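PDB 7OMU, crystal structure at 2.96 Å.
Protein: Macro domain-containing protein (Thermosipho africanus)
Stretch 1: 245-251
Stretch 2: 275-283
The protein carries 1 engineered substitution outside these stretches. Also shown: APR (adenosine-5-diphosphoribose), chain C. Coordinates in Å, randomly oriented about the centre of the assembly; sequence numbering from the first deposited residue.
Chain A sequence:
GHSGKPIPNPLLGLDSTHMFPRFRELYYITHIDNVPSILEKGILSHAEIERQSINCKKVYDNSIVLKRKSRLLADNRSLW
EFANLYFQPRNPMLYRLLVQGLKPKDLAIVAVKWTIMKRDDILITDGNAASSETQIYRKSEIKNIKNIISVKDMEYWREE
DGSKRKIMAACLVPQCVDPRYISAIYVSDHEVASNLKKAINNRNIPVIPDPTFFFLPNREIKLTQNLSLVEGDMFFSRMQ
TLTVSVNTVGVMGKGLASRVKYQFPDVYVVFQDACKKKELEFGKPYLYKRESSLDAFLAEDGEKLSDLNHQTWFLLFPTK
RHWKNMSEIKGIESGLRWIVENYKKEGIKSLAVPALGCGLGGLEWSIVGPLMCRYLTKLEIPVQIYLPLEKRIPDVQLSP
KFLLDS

Stretch 1 (245-251) SVNTVGV
Stretch 2 275-283: CKKKELEFG

This is a small, loosely packed contact between the loop that follows a strand and a largely irregular segment, burying 310 Å² in all and held by van der Waals packing, with no hydrogen bond crossing it. Stretch 1 leaves its strand after Val246 and becomes loop; stretch 2 makes a type I turn from Cys275 to Lys278, closed by Lys278 N to Cys275 O at 3.1 Å, then runs on without regular structure. The register sets Thr248 against Phe282 (CA to CA 6.3 Å) and Gly250 against Cys275 (CA to CA 6.6 Å).

Thr248 (phi/psi -115/58, chi1 -38°) is covered most. Its CB points toward stretch 2, and its CG2 lies 4.0 Å from Leu280 O and 4.3 Å from Cys275 SG. Its OG1 is 3.7 Å from Phe282 N and is hydrogen-bonded elsewhere in the structure. Phe282 (-44/120, chi1 t, chi2 80°) starts sideways and its end leads away. Cys275 (-59/-53, chi1 t) points across, its SG 4.1 Å from both Thr248 CA and Val249 O; a short side chain ending in polarizable sulfur can lie against backbone at van der Waals distance. Buried Leu280 (-125/96, chi1 t, chi2 p) brings CD2 to 4.4 Å from Val246 CG2 (chi1 m), an apolar pairing of branched side chains.

Gly250 (135/15) has backbone angles that call for glycine, since a CB would jam against the preceding carbonyl. An ideal Gly250 CB would also clash, 2.5 Å from Lys276 NZ. Lys276 (-79/-3; chi1 m, chi2 126°, chi3 -137°, chi4 t) starts sideways, but its end comes nearer, placing Lys276 CE 3.6 Å from Val249 O and Lys276 NZ 3.9 Å from Gly250 CA.

The CA-to-CB bond of Asn247 (chi1 p, chi2 63°) points away, though its end comes nearer. The side chain braces its own loop: Asn247 OD1 accepts from Val249 N at 3.0 Å and weakly from Gly250 N at 3.4 Å, while Asn247 ND2 donates to Val251 O at 2.8 Å and to O3D of APR at 2.7 Å. One amide, donor and acceptor at once, thus holds the loop and contacts the ligand.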

# COMPACT_ATOMS: atom_id res chain seq x y z
N SER A 245 -11.09 7.86 -13.11
CA SER A 245 -11.76 9.08 -13.63
C SER A 245 -10.82 9.71 -14.67
O SER A 245 -9.65 9.92 -14.33
CB SER A 245 -12.09 10.05 -12.53
OG SER A 245 -12.12 9.38 -11.27
N VAL A 246 -11.32 9.93 -15.88
CA VAL A 246 -10.57 10.54 -17.02
C VAL A 246 -11.45 11.61 -17.68
O VAL A 246 -12.65 11.71 -17.34
CB VAL A 246 -10.11 9.48 -18.03
CG1 VAL A 246 -9.14 8.50 -17.41
CG2 VAL A 246 -11.28 8.74 -18.67
N ASN A 247 -10.85 12.37 -18.60
CA ASN A 247 -11.52 13.40 -19.45
C ASN A 247 -11.58 12.86 -20.88
O ASN A 247 -11.13 11.72 -21.08
CB ASN A 247 -10.78 14.73 -19.38
CG ASN A 247 -9.32 14.60 -19.76
OD1 ASN A 247 -9.00 14.26 -20.90
ND2 ASN A 247 -8.43 14.84 -18.82
N THR A 248 -12.09 13.64 -21.83
CA THR A 248 -12.16 13.29 -23.28
C THR A 248 -11.27 14.26 -24.07
O THR A 248 -11.78 14.93 -24.97
CB THR A 248 -13.61 13.25 -23.76
OG1 THR A 248 -14.41 12.70 -22.71
CG2 THR A 248 -13.79 12.44 -25.02
N VAL A 249 -9.97 14.31 -23.73
CA VAL A 249 -8.90 15.04 -24.48
C VAL A 249 -7.76 14.06 -24.76
O VAL A 249 -7.46 13.82 -25.95
CB VAL A 249 -8.40 16.26 -23.69
CG1 VAL A 249 -7.22 16.96 -24.36
CG2 VAL A 249 -9.52 17.25 -23.41
N GLY A 250 -7.13 13.54 -23.70
CA GLY A 250 -5.91 12.71 -23.79
C GLY A 250 -4.84 13.09 -22.78
O GLY A 250 -3.70 12.64 -22.96
N VAL A 251 -5.17 13.88 -21.74
CA VAL A 251 -4.22 14.30 -20.66
C VAL A 251 -4.66 13.66 -19.34
O VAL A 251 -5.85 13.79 -18.99
CB VAL A 251 -4.14 15.84 -20.54
CG1 VAL A 251 -3.37 16.28 -19.30
CG2 VAL A 251 -3.56 16.49 -21.78
N CYS A 275 -9.08 6.83 -26.75
CA CYS A 275 -9.69 8.19 -26.87
C CYS A 275 -9.75 8.59 -28.34
O CYS A 275 -10.86 8.90 -28.82
CB CYS A 275 -8.92 9.23 -26.06
SG CYS A 275 -9.94 10.63 -25.53
N LYS A 276 -8.62 8.51 -29.04
CA LYS A 276 -8.43 9.03 -30.43
C LYS A 276 -9.03 8.06 -31.46
O LYS A 276 -9.02 8.41 -32.64
CB LYS A 276 -6.95 9.34 -30.66
CG LYS A 276 -6.50 10.69 -30.10
CD LYS A 276 -5.31 10.65 -29.15
CE LYS A 276 -5.49 11.55 -27.93
NZ LYS A 276 -4.20 11.80 -27.23
N LYS A 277 -9.56 6.92 -31.02
CA LYS A 277 -10.28 5.94 -31.88
C LYS A 277 -11.78 5.95 -31.55
O LYS A 277 -12.49 5.04 -32.00
CB LYS A 277 -9.70 4.53 -31.69
CG LYS A 277 -8.30 4.34 -32.24
CD LYS A 277 -7.71 2.98 -31.90
CE LYS A 277 -8.33 1.86 -32.71
NZ LYS A 277 -7.86 0.53 -32.26
N LYS A 278 -12.23 6.94 -30.76
CA LYS A 278 -13.67 7.18 -30.44
C LYS A 278 -14.26 6.02 -29.62
O LYS A 278 -15.48 6.05 -29.36
CB LYS A 278 -14.46 7.39 -31.74
CG LYS A 278 -15.73 8.24 -31.62
CD LYS A 278 -16.87 7.76 -32.51
CE LYS A 278 -17.98 8.77 -32.70
NZ LYS A 278 -17.78 9.62 -33.89
N GLU A 279 -13.44 5.05 -29.18
CA GLU A 279 -13.87 3.88 -28.37
C GLU A 279 -14.18 4.33 -26.94
O GLU A 279 -14.82 3.55 -26.20
CB GLU A 279 -12.81 2.78 -28.34
CG GLU A 279 -12.35 2.33 -29.72
CD GLU A 279 -11.55 1.04 -29.73
OE1 GLU A 279 -11.92 0.11 -28.99
OE2 GLU A 279 -10.54 0.99 -30.46
N LEU A 280 -13.69 5.51 -26.57
CA LEU A 280 -13.94 6.21 -25.28
C LEU A 280 -14.49 7.60 -25.58
O LEU A 280 -13.68 8.52 -25.86
CB LEU A 280 -12.63 6.28 -24.49
CG LEU A 280 -12.66 7.11 -23.21
CD1 LEU A 280 -13.08 6.27 -22.01
CD2 LEU A 280 -11.31 7.74 -22.95
N GLU A 281 -15.82 7.75 -25.57
CA GLU A 281 -16.52 9.05 -25.58
C GLU A 281 -17.04 9.33 -24.17
O GLU A 281 -17.25 8.36 -23.41
CB GLU A 281 -17.71 9.04 -26.54
CG GLU A 281 -17.34 8.88 -28.00
CD GLU A 281 -18.50 8.39 -28.86
OE1 GLU A 281 -18.95 7.25 -28.63
OE2 GLU A 281 -18.97 9.15 -29.73
N PHE A 282 -17.26 10.60 -23.84
CA PHE A 282 -18.00 11.06 -22.64
C PHE A 282 -19.26 10.20 -22.50
O PHE A 282 -20.06 10.17 -23.46
CB PHE A 282 -18.29 12.56 -22.76
CG PHE A 282 -19.08 13.18 -21.63
CD1 PHE A 282 -18.47 13.52 -20.43
CD2 PHE A 282 -20.44 13.41 -21.76
CE1 PHE A 282 -19.20 14.09 -19.40
CE2 PHE A 282 -21.17 13.97 -20.73
CZ PHE A 282 -20.55 14.31 -19.55
N GLY A 283 -19.41 9.48 -21.38
CA GLY A 283 -20.56 8.62 -21.07
C GLY A 283 -20.39 7.18 -21.56
O GLY A 283 -21.32 6.37 -21.34
N1 APR C . -7.68 5.80 -3.57
C2 APR C . -8.92 6.29 -3.44
N3 APR C . -9.39 7.49 -3.77
C4 APR C . -8.42 8.25 -4.30
C5 APR C . -7.10 7.89 -4.49
C6 APR C . -6.72 6.59 -4.11
N6 APR C . -5.48 6.11 -4.23
N7 APR C . -6.40 8.95 -5.06
C8 APR C . -7.29 9.91 -5.20
N9 APR C . -8.54 9.54 -4.75
C1' APR C . -9.77 10.33 -4.74
C2' APR C . -9.54 11.84 -4.58
O2' APR C . -9.59 12.22 -3.23
C3' APR C . -10.67 12.46 -5.41
O3' APR C . -11.65 13.05 -4.57
O4' APR C . -10.41 10.16 -5.98
C4' APR C . -11.26 11.30 -6.24
C5' APR C . -11.35 11.53 -7.73
O5' APR C . -10.02 11.75 -8.29
PA APR C . -9.77 12.79 -9.50
O1A APR C . -8.66 12.28 -10.37
O2A APR C . -9.62 14.17 -8.95
O3A APR C . -11.14 12.70 -10.33
PB APR C . -12.15 13.78 -10.99
O1B APR C . -12.58 14.72 -9.92
O2B APR C . -13.20 13.04 -11.75
O5D APR C . -11.17 14.54 -12.02
C5D APR C . -10.94 13.99 -13.35
O4D APR C . -8.64 14.72 -13.38
O1D APR C . -7.99 12.53 -13.06
C1D APR C . -7.91 13.61 -13.92
O2D APR C . -7.68 13.09 -16.34
C2D APR C . -8.58 13.26 -15.26
O3D APR C . -8.99 15.48 -16.22
C3D APR C . -9.57 14.39 -15.50
C4D APR C . -9.90 14.82 -14.07